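Local coordinates for putative Lipoprotein (Shewanella oneidensis, PDB 3U24), which is of unknown function but binds zinc and calcium and, as a DUF885 member of the Peptidase_MA clan, may be a metal-dependent peptidase, at residues Tyr415-Tyr420 with Lys554-Gly559; Lys337-Leu342 with Leu450-Gly455; Asp140-Val145 with Asp187-Gln192. All coordinates share one frame; numbering follows the deposited sequence.

Contact 1 of 3, residues Tyr415-Tyr420 with Lys554-Gly559; sequences YTQLVY and KFLSYG
A buried, largely apolar contact sets Q417 and Y420 of helix 414-423 against L556, at the C-terminal end region of helix 548-555. The leucine fork divides its two methyls between two partners. CD1 of L556 comes over one face of the Y420 ring, 4.1 Å from the centroid and 18° off the normal, a CH-pi contact. At the ring's root the CB atoms of Y420 and L556 meet at 3.6 Å. The other methyl, L556 CD2, lies 3.7 Å from Q417 CG; with CG anti to the backbone N (chi1 -173°), CB and CG of the glutamine lie along this methyl, and the bend at chi2 turns the amide off toward a water. Q417 sits one helical turn after H414, which with H408 and E439 binds zinc in the HEAIPGH region of this Peptidase_MA clan protein; the side chain of Q417 is about 9 Å from the metal. W441 of helix 435-451, the helix that also supplies E439, touches both Q417 and L556. The water lies 2.9 Å from Q417 OE1 and 2.9 Å from L556 O, placed to donate to either, though it has more acceptors in reach than protons. The phenol of Y420 hydrogen-bonds to T341 O. Replacing Y420 by an alanine would probably open a gap over L556 CD1 and leave the T341 carbonyl without its phenol partner.

Contact 2 of 3, residues Lys337-Leu342 with Leu450-Gly455; sequences KNIVTL and LEEGYG
I339 and E452 run past each other in opposite directions, so that the end of the isoleucine meets the base of the glutamate. CD1 of I339 lies 4.1 Å from E452 CB and equally 4.1 Å from E452 CG, touching the aliphatic root of the acid and not its carboxylate. The isoleucine is buried: F333 of helix 319-337 and M448 and M449 of helix 435-451 also touch it, while L548 of helix 548-555 packs on E452. K337 approaches the same glutamate from its backbone side. Its chain bends at chi2 (-77°), which brings CD to 3.9 Å from E452 O and carries the ammonium on past the helix end toward G453. Opposite charges nearby need not pair, and here they do not, for K337 NZ stays 7.0 Å from OE1, the nearer carboxylate oxygen of E452. The lysine instead donates to a water 3.2 Å from NZ, and that water makes a weak bond of 3.4 Å to G453 O. G453 has a positive phi, 109°, and at its backbone angles a side chain would be jammed against the preceding carbonyl oxygen; its N returns to L450 O at 2.9 Å. Y454 then turns its ring edge-to-face with that of F333. N338 likewise takes a positive phi, 58°, where helix 319-337 ends. The arrangement thus sets two helix C-termini next to each other, each closed by a Schellman motif, with K337, I339 and E452, residues at these two ends, making the contact.

Contact 3 of 3, residues Asp140-Val145 with Asp187-Gln192; sequences DRLRSV and DDLLKQ
L142 and L189 form the close part of this contact between helix 138-148 and helix 187-195. The two side chains pass alongside one another, pointing opposite ways, and the methyls L142 CD2 and L189 CD1 meet at 4.0 Å. L189 gets there by holding CG anti to the backbone N (chi1 175°), which swings its end nearer to the other helix than the start of the side chain would suggest. The second branch of L142 reaches the backbone, with CD1 4.0 Å from Q192 O. The helices themselves stand well apart, their short segments 11.9 Å from axis to axis and inclined at 120° between N-to-C directions, and neighbouring helices complete the apolar layer. V145 points toward the partner helix, yet its CG1 comes no nearer than 4.7 Å, to L189 CD2; F206 of helix 200-234 and I131 of helix 124-131 each touch both V145 and L189, and L198 and S196 pack on L142.

The polar flank is looser. There R141 NH1 and Q192 OE1 lie 4.5 Å apart, the amide oxygen placed obliquely to the guanidinium, too distant for a direct bond. The arginine is committed elsewhere: NH1 donates to I131 O and NH2 to A136 O, so that it ties its own helix back to the end of helix 124-131 and the loop after it. R143, on the exposed side, forms a salt bridge with E202 instead of reaching helix 187-195. What results is an all-helical packing in which steeply crossed helices share apolar side chains from neighbouring helices, with R141 on the flank near the zinc site, its side chain about 5 Å from that of E133, which binds zinc together with H50.

In the fold
Along the chain contact 3 closes before the others open, whereas contacts 1 and 2 interleave: 337-342, 415-420, 450-455, then 554-559. Contacts 1 and 2 have centres 16 Å apart and touch directly. V340 CG2 packs 4.1 Å from L556 CD1, and L342 CD2 lies 3.9 Å from T416 CG2. Helix 435-451 ends in contact 2 and, nearer its start, carries E439, and so links contact 2 to the zinc site beside contact 1. Contact 3 stands apart, its centre 41 Å from contact 1 and 52 Å from contact 2, across the chain's centre from the latter. Contacts 1 and 2 thus belong to one continuous packed region, and contact 3 to another part of this predominantly helical chain.

Contact 1 of 3, residues Tyr415-Tyr420 with Lys554-Gly559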
loop_
_atom_site.group_PDB
_atom_site.type_symbol
_atom_site.label_atom_id
_atom_site.label_comp_id
_atom_site.label_asym_id
_atom_site.label_seq_id
_atom_site.Cartn_x
_atom_site.Cartn_y
_atom_site.Cartn_z
ATOM N N TYR A 415 0.994 -4.564 -13.855
ATOM C CA TYR A 415 2.002 -4.136 -14.848
ATOM C C TYR A 415 1.310 -3.446 -16.023
ATOM O O TYR A 415 1.760 -2.373 -16.476
ATOM C CB TYR A 415 2.890 -5.289 -15.332
ATOM C CG TYR A 415 3.821 -4.932 -16.476
ATOM C CD1 TYR A 415 4.889 -4.110 -16.278
ATOM C CD2 TYR A 415 3.609 -5.421 -17.778
ATOM C CE1 TYR A 415 5.729 -3.762 -17.308
ATOM C CE2 TYR A 415 4.459 -5.088 -18.811
ATOM C CZ TYR A 415 5.524 -4.241 -18.562
ATOM O OH TYR A 415 6.441 -3.875 -19.573
ATOM N N THR A 416 0.209 -4.029 -16.482
ATOM C CA THR A 416 -0.542 -3.451 -17.560
ATOM C C THR A 416 -1.051 -2.066 -17.234
ATOM O O THR A 416 -0.928 -1.149 -18.054
ATOM C CB THR A 416 -1.700 -4.344 -17.950
ATOM O OG1 THR A 416 -1.153 -5.629 -18.254
ATOM C CG2 THR A 416 -2.428 -3.822 -19.183
ATOM N N GLN A 417 -1.620 -1.909 -16.045
ATOM C CA GLN A 417 -2.111 -0.616 -15.623
ATOM C C GLN A 417 -0.973 0.410 -15.522
ATOM O O GLN A 417 -1.183 1.591 -15.831
ATOM C CB GLN A 417 -2.843 -0.743 -14.280
ATOM C CG GLN A 417 -3.557 0.534 -13.817
ATOM C CD GLN A 417 -2.745 1.424 -12.858
ATOM O OE1 GLN A 417 -2.733 2.663 -12.995
ATOM N NE2 GLN A 417 -2.131 0.821 -11.869
ATOM N N LEU A 418 0.216 -0.025 -15.091
ATOM C CA LEU A 418 1.367 0.892 -15.030
ATOM C C LEU A 418 1.782 1.351 -16.429
ATOM O O LEU A 418 2.056 2.509 -16.632
ATOM C CB LEU A 418 2.573 0.228 -14.344
ATOM C CG LEU A 418 3.968 0.896 -14.408
ATOM C CD1 LEU A 418 4.008 2.187 -13.584
ATOM C CD2 LEU A 418 5.028 -0.078 -13.889
ATOM N N VAL A 419 1.872 0.436 -17.380
ATOM C CA VAL A 419 2.167 0.815 -18.760
ATOM C C VAL A 419 1.139 1.830 -19.277
ATOM O O VAL A 419 1.508 2.866 -19.838
ATOM C CB VAL A 419 2.236 -0.396 -19.704
ATOM C CG1 VAL A 419 2.370 0.078 -21.167
ATOM C CG2 VAL A 419 3.395 -1.295 -19.308
ATOM N N TYR A 420 -0.150 1.567 -19.066
ATOM C CA TYR A 420 -1.151 2.507 -19.519
ATOM C C TYR A 420 -0.965 3.866 -18.849
ATOM O O TYR A 420 -1.003 4.878 -19.539
ATOM C CB TYR A 420 -2.576 1.971 -19.393
ATOM C CG TYR A 420 -3.011 1.154 -20.620
ATOM C CD1 TYR A 420 -2.632 -0.139 -20.769
ATOM C CD2 TYR A 420 -3.781 1.713 -21.616
ATOM C CE1 TYR A 420 -3.008 -0.874 -21.870
ATOM C CE2 TYR A 420 -4.149 1.003 -22.757
ATOM C CZ TYR A 420 -3.766 -0.298 -22.876
ATOM O OH TYR A 420 -4.147 -1.073 -23.939
ATOM N N LYS A 554 -9.995 3.085 -22.146
ATOM C CA LYS A 554 -10.360 4.433 -21.757
ATOM C C LYS A 554 -10.207 4.579 -20.233
ATOM O O LYS A 554 -9.662 5.598 -19.755
ATOM C CB LYS A 554 -11.784 4.742 -22.196
ATOM C CG LYS A 554 -12.262 6.140 -21.831
ATOM C CD LYS A 554 -11.732 7.212 -22.777
ATOM C CE LYS A 554 -12.538 8.509 -22.656
ATOM N NZ LYS A 554 -11.629 9.687 -22.817
ATOM N N PHE A 555 -10.662 3.565 -19.483
ATOM C CA PHE A 555 -10.477 3.563 -18.022
ATOM C C PHE A 555 -9.025 3.730 -17.631
ATOM O O PHE A 555 -8.724 4.516 -16.735
ATOM C CB PHE A 555 -11.051 2.310 -17.368
ATOM C CG PHE A 555 -10.970 2.327 -15.872
ATOM C CD1 PHE A 555 -11.946 2.928 -15.130
ATOM C CD2 PHE A 555 -9.903 1.768 -15.218
ATOM C CE1 PHE A 555 -11.888 2.960 -13.761
ATOM C CE2 PHE A 555 -9.834 1.760 -13.837
ATOM C CZ PHE A 555 -10.816 2.399 -13.118
ATOM N N LEU A 556 -8.126 3.019 -18.301
ATOM C CA LEU A 556 -6.735 3.047 -17.935
ATOM C C LEU A 556 -6.007 4.298 -18.436
ATOM O O LEU A 556 -4.853 4.497 -18.081
ATOM C CB LEU A 556 -6.009 1.810 -18.438
ATOM C CG LEU A 556 -6.508 0.469 -17.923
ATOM C CD1 LEU A 556 -6.027 -0.672 -18.795
ATOM C CD2 LEU A 556 -6.096 0.290 -16.460
ATOM N N SER A 557 -6.669 5.170 -19.178
ATOM C CA SER A 557 -5.959 6.264 -19.862
ATOM C C SER A 557 -5.724 7.435 -18.939
ATOM O O SER A 557 -4.904 8.254 -19.239
ATOM C CB SER A 557 -6.722 6.770 -21.107
ATOM O OG SER A 557 -7.987 7.334 -20.771
ATOM N N TYR A 558 -6.405 7.494 -17.802
ATOM C CA TYR A 558 -6.274 8.606 -16.869
ATOM C C TYR A 558 -5.155 8.406 -15.836
ATOM O O TYR A 558 -4.839 9.323 -15.078
ATOM C CB TYR A 558 -7.618 8.797 -16.141
ATOM C CG TYR A 558 -8.744 9.144 -17.085
ATOM C CD1 TYR A 558 -8.986 10.461 -17.434
ATOM C CD2 TYR A 558 -9.515 8.174 -17.662
ATOM C CE1 TYR A 558 -9.992 10.797 -18.299
ATOM C CE2 TYR A 558 -10.532 8.500 -18.537
ATOM C CZ TYR A 558 -10.769 9.809 -18.836
ATOM O OH TYR A 558 -11.767 10.155 -19.719
ATOM N N GLY A 559 -4.565 7.219 -15.799
ATOM C CA GLY A 559 -3.587 6.901 -14.762
ATOM C C GLY A 559 -4.247 6.700 -13.403
ATOM O O GLY A 559 -5.457 6.493 -13.304
HETATM O O HOH W 1 -3.701 3.535 -15.576
#

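Contact 2 of 3, residues Lys337-Leu342 with Leu450-Gly455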
loop_
_atom_site.group_PDB
_atom_site.type_symbol
_atom_site.label_atom_id
_atom_site.label_comp_id
_atom_site.label_asym_id
_atom_site.label_seq_id
_atom_site.Cartn_x
_atom_site.Cartn_y
_atom_site.Cartn_z
ATOM N N LYS A 337 -8.914 -12.938 -26.505
ATOM C CA LYS A 337 -10.249 -12.547 -26.042
ATOM C C LYS A 337 -10.511 -11.052 -26.182
ATOM O O LYS A 337 -11.581 -10.563 -25.814
ATOM C CB LYS A 337 -10.443 -12.978 -24.572
ATOM C CG LYS A 337 -10.320 -14.484 -24.380
ATOM C CD LYS A 337 -11.570 -15.197 -24.843
ATOM C CE LYS A 337 -11.345 -16.695 -25.048
ATOM N NZ LYS A 337 -12.688 -17.332 -25.197
ATOM N N ASN A 338 -9.533 -10.315 -26.703
ATOM C CA ASN A 338 -9.707 -8.887 -26.907
ATOM C C ASN A 338 -10.043 -8.111 -25.661
ATOM O O ASN A 338 -10.906 -7.249 -25.675
ATOM C CB ASN A 338 -10.820 -8.644 -27.918
ATOM C CG ASN A 338 -10.302 -8.681 -29.305
ATOM O OD1 ASN A 338 -9.318 -7.995 -29.613
ATOM N ND2 ASN A 338 -10.920 -9.474 -30.143
ATOM N N ILE A 339 -9.341 -8.403 -24.586
ATOM C CA ILE A 339 -9.609 -7.782 -23.321
ATOM C C ILE A 339 -8.988 -6.359 -23.245
ATOM O O ILE A 339 -9.633 -5.424 -22.802
ATOM C CB ILE A 339 -9.113 -8.730 -22.248
ATOM C CG1 ILE A 339 -10.077 -9.934 -22.233
ATOM C CG2 ILE A 339 -8.979 -8.013 -20.906
ATOM C CD1 ILE A 339 -9.750 -10.995 -21.198
ATOM N N VAL A 340 -7.768 -6.196 -23.734
ATOM C CA VAL A 340 -7.080 -4.904 -23.676
ATOM C C VAL A 340 -5.861 -4.981 -24.596
ATOM O O VAL A 340 -5.250 -6.013 -24.689
ATOM C CB VAL A 340 -6.654 -4.576 -22.212
ATOM C CG1 VAL A 340 -5.496 -5.456 -21.796
ATOM C CG2 VAL A 340 -6.303 -3.121 -22.050
ATOM N N THR A 341 -5.519 -3.917 -25.301
ATOM C CA THR A 341 -4.327 -3.928 -26.151
ATOM C C THR A 341 -3.075 -4.035 -25.285
ATOM O O THR A 341 -2.870 -3.228 -24.388
ATOM C CB THR A 341 -4.215 -2.646 -27.011
ATOM O OG1 THR A 341 -5.410 -2.469 -27.778
ATOM C CG2 THR A 341 -2.965 -2.693 -27.978
ATOM N N LEU A 342 -2.243 -5.014 -25.570
ATOM C CA LEU A 342 -0.919 -5.128 -24.976
ATOM C C LEU A 342 0.162 -4.842 -26.025
ATOM O O LEU A 342 -0.007 -5.204 -27.159
ATOM C CB LEU A 342 -0.731 -6.550 -24.451
ATOM C CG LEU A 342 -1.724 -6.992 -23.395
ATOM C CD1 LEU A 342 -1.544 -8.488 -23.138
ATOM C CD2 LEU A 342 -1.539 -6.144 -22.135
ATOM N N LEU A 450 -11.739 -14.378 -15.294
ATOM C CA LEU A 450 -12.510 -15.582 -15.115
ATOM C C LEU A 450 -13.857 -15.459 -15.799
ATOM O O LEU A 450 -14.298 -16.400 -16.482
ATOM C CB LEU A 450 -12.713 -15.933 -13.638
ATOM C CG LEU A 450 -11.528 -16.383 -12.781
ATOM C CD1 LEU A 450 -12.028 -16.856 -11.411
ATOM C CD2 LEU A 450 -10.808 -17.506 -13.426
ATOM N N GLU A 451 -14.514 -14.315 -15.641
ATOM C CA GLU A 451 -15.815 -14.106 -16.319
ATOM C C GLU A 451 -15.689 -14.257 -17.828
ATOM O O GLU A 451 -16.633 -14.748 -18.472
ATOM C CB GLU A 451 -16.432 -12.735 -16.014
ATOM C CG GLU A 451 -16.911 -12.544 -14.572
ATOM C CD GLU A 451 -17.527 -11.175 -14.310
ATOM O OE1 GLU A 451 -17.363 -10.248 -15.153
ATOM O OE2 GLU A 451 -18.192 -11.023 -13.253
ATOM N N GLU A 452 -14.539 -13.852 -18.379
ATOM C CA GLU A 452 -14.313 -13.908 -19.842
ATOM C C GLU A 452 -13.826 -15.279 -20.285
ATOM O O GLU A 452 -13.520 -15.488 -21.462
ATOM C CB GLU A 452 -13.284 -12.853 -20.304
ATOM C CG GLU A 452 -13.754 -11.422 -20.251
ATOM C CD GLU A 452 -15.076 -11.208 -20.964
ATOM O OE1 GLU A 452 -15.152 -11.511 -22.187
ATOM O OE2 GLU A 452 -16.043 -10.730 -20.299
ATOM N N GLY A 453 -13.718 -16.213 -19.342
ATOM C CA GLY A 453 -13.450 -17.584 -19.705
ATOM C C GLY A 453 -12.074 -18.094 -19.354
ATOM O O GLY A 453 -11.737 -19.185 -19.785
ATOM N N TYR A 454 -11.273 -17.341 -18.596
ATOM C CA TYR A 454 -9.980 -17.852 -18.194
ATOM C C TYR A 454 -10.138 -19.110 -17.302
ATOM O O TYR A 454 -10.874 -19.104 -16.311
ATOM C CB TYR A 454 -9.138 -16.799 -17.500
ATOM C CG TYR A 454 -7.757 -17.313 -17.225
ATOM C CD1 TYR A 454 -6.768 -17.258 -18.189
ATOM C CD2 TYR A 454 -7.454 -17.931 -16.004
ATOM C CE1 TYR A 454 -5.502 -17.764 -17.945
ATOM C CE2 TYR A 454 -6.202 -18.429 -15.748
ATOM C CZ TYR A 454 -5.242 -18.357 -16.710
ATOM O OH TYR A 454 -4.007 -18.878 -16.435
ATOM N N GLY A 455 -9.436 -20.175 -17.688
ATOM C CA GLY A 455 -9.555 -21.488 -17.076
ATOM C C GLY A 455 -10.830 -22.207 -17.464
ATOM O O GLY A 455 -11.177 -23.244 -16.880
HETATM O O HOH W 2 -12.122 -19.690 -23.098
#

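Contact 3 of 3, residues Asp140-Val145 with Asp187-Gln192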
loop_
_atom_site.group_PDB
_atom_site.type_symbol
_atom_site.label_atom_id
_atom_site.label_comp_id
_atom_site.label_asym_id
_atom_site.label_seq_id
_atom_site.Cartn_x
_atom_site.Cartn_y
_atom_site.Cartn_z
ATOM N N ASP A 140 29.389 12.806 -0.577
ATOM C CA ASP A 140 28.172 13.618 -0.531
ATOM C C ASP A 140 27.150 13.018 0.431
ATOM O O ASP A 140 26.559 13.735 1.231
ATOM C CB ASP A 140 27.484 13.762 -1.897
ATOM C CG ASP A 140 28.359 14.448 -2.951
ATOM O OD1 ASP A 140 29.501 14.854 -2.635
ATOM O OD2 ASP A 140 27.905 14.545 -4.128
ATOM N N ARG A 141 26.934 11.711 0.351
ATOM C CA ARG A 141 26.064 11.054 1.314
ATOM C C ARG A 141 26.501 11.293 2.769
ATOM O O ARG A 141 25.696 11.647 3.585
ATOM C CB ARG A 141 26.052 9.559 1.077
ATOM C CG ARG A 141 25.135 9.080 -0.037
ATOM C CD ARG A 141 25.200 7.553 -0.123
ATOM N NE ARG A 141 26.352 7.117 -0.901
ATOM C CZ ARG A 141 26.971 5.945 -0.781
ATOM N NH1 ARG A 141 26.607 5.083 0.133
ATOM N NH2 ARG A 141 27.981 5.660 -1.560
ATOM N N LEU A 142 27.775 11.087 3.076
ATOM C CA LEU A 142 28.276 11.230 4.464
ATOM C C LEU A 142 28.203 12.672 4.968
ATOM O O LEU A 142 27.956 12.895 6.133
ATOM C CB LEU A 142 29.706 10.696 4.594
ATOM C CG LEU A 142 29.748 9.189 4.328
ATOM C CD1 LEU A 142 31.183 8.706 4.259
ATOM C CD2 LEU A 142 28.981 8.411 5.387
ATOM N N ARG A 143 28.424 13.636 4.088
ATOM C CA ARG A 143 28.293 15.032 4.473
ATOM C C ARG A 143 26.834 15.365 4.751
ATOM O O ARG A 143 26.553 16.171 5.642
ATOM C CB ARG A 143 28.853 15.966 3.417
ATOM C CG ARG A 143 30.374 15.979 3.426
ATOM C CD ARG A 143 31.018 16.817 2.313
ATOM N NE ARG A 143 32.467 16.834 2.516
ATOM C CZ ARG A 143 33.381 16.478 1.607
ATOM N NH1 ARG A 143 33.047 16.126 0.379
ATOM N NH2 ARG A 143 34.663 16.506 1.926
ATOM N N SER A 144 25.910 14.752 3.998
ATOM C CA SER A 144 24.486 14.921 4.289
ATOM C C SER A 144 24.140 14.356 5.670
ATOM O O SER A 144 23.436 14.997 6.475
ATOM C CB SER A 144 23.597 14.293 3.196
ATOM O OG SER A 144 23.668 15.090 2.016
ATOM N N VAL A 145 24.639 13.167 5.945
ATOM C CA VAL A 145 24.430 12.527 7.235
ATOM C C VAL A 145 25.106 13.351 8.369
ATOM O O VAL A 145 24.525 13.559 9.448
ATOM C CB VAL A 145 25.026 11.107 7.213
ATOM C CG1 VAL A 145 25.060 10.515 8.617
ATOM C CG2 VAL A 145 24.220 10.243 6.258
ATOM N N ASP A 187 28.419 0.391 13.728
ATOM C CA ASP A 187 29.885 0.252 13.560
ATOM C C ASP A 187 30.261 0.325 12.079
ATOM O O ASP A 187 31.280 0.928 11.736
ATOM C CB ASP A 187 30.405 -1.084 14.139
ATOM C CG ASP A 187 30.771 -1.013 15.640
ATOM O OD1 ASP A 187 30.892 0.099 16.228
ATOM O OD2 ASP A 187 30.975 -2.104 16.243
ATOM N N ASP A 188 29.458 -0.301 11.222
ATOM C CA ASP A 188 29.659 -0.231 9.783
ATOM C C ASP A 188 29.586 1.210 9.193
ATOM O O ASP A 188 30.384 1.570 8.330
ATOM C CB ASP A 188 28.678 -1.156 9.068
ATOM C CG ASP A 188 28.995 -2.665 9.276
ATOM O OD1 ASP A 188 30.110 -3.061 9.760
ATOM O OD2 ASP A 188 28.087 -3.481 8.948
ATOM N N LEU A 189 28.680 2.048 9.691
ATOM C CA LEU A 189 28.645 3.438 9.239
ATOM C C LEU A 189 29.923 4.160 9.700
ATOM O O LEU A 189 30.543 4.901 8.939
ATOM C CB LEU A 189 27.389 4.139 9.744
ATOM C CG LEU A 189 27.232 5.630 9.469
ATOM C CD1 LEU A 189 27.143 5.884 7.955
ATOM C CD2 LEU A 189 26.018 6.162 10.243
ATOM N N LEU A 190 30.359 3.899 10.920
ATOM C CA LEU A 190 31.604 4.508 11.387
ATOM C C LEU A 190 32.827 4.124 10.526
ATOM O O LEU A 190 33.682 4.977 10.242
ATOM C CB LEU A 190 31.870 4.203 12.847
ATOM C CG LEU A 190 30.853 4.772 13.833
ATOM C CD1 LEU A 190 31.200 4.271 15.250
ATOM C CD2 LEU A 190 30.848 6.296 13.765
ATOM N N LYS A 191 32.881 2.872 10.097
ATOM C CA LYS A 191 33.954 2.397 9.252
ATOM C C LYS A 191 33.906 3.096 7.894
ATOM O O LYS A 191 34.939 3.569 7.410
ATOM C CB LYS A 191 33.909 0.858 9.115
ATOM C CG LYS A 191 34.919 0.213 8.145
ATOM C CD LYS A 191 34.743 -1.321 7.987
ATOM C CE LYS A 191 34.823 -2.103 9.325
ATOM N NZ LYS A 191 34.610 -3.598 9.258
ATOM N N GLN A 192 32.728 3.183 7.281
ATOM C CA GLN A 192 32.594 3.942 6.030
ATOM C C GLN A 192 33.121 5.371 6.195
ATOM O O GLN A 192 33.829 5.869 5.334
ATOM C CB GLN A 192 31.147 4.041 5.557
ATOM C CG GLN A 192 30.540 2.762 5.046
ATOM C CD GLN A 192 29.362 3.031 4.086
ATOM O OE1 GLN A 192 29.542 3.047 2.866
ATOM N NE2 GLN A 192 28.180 3.304 4.646
#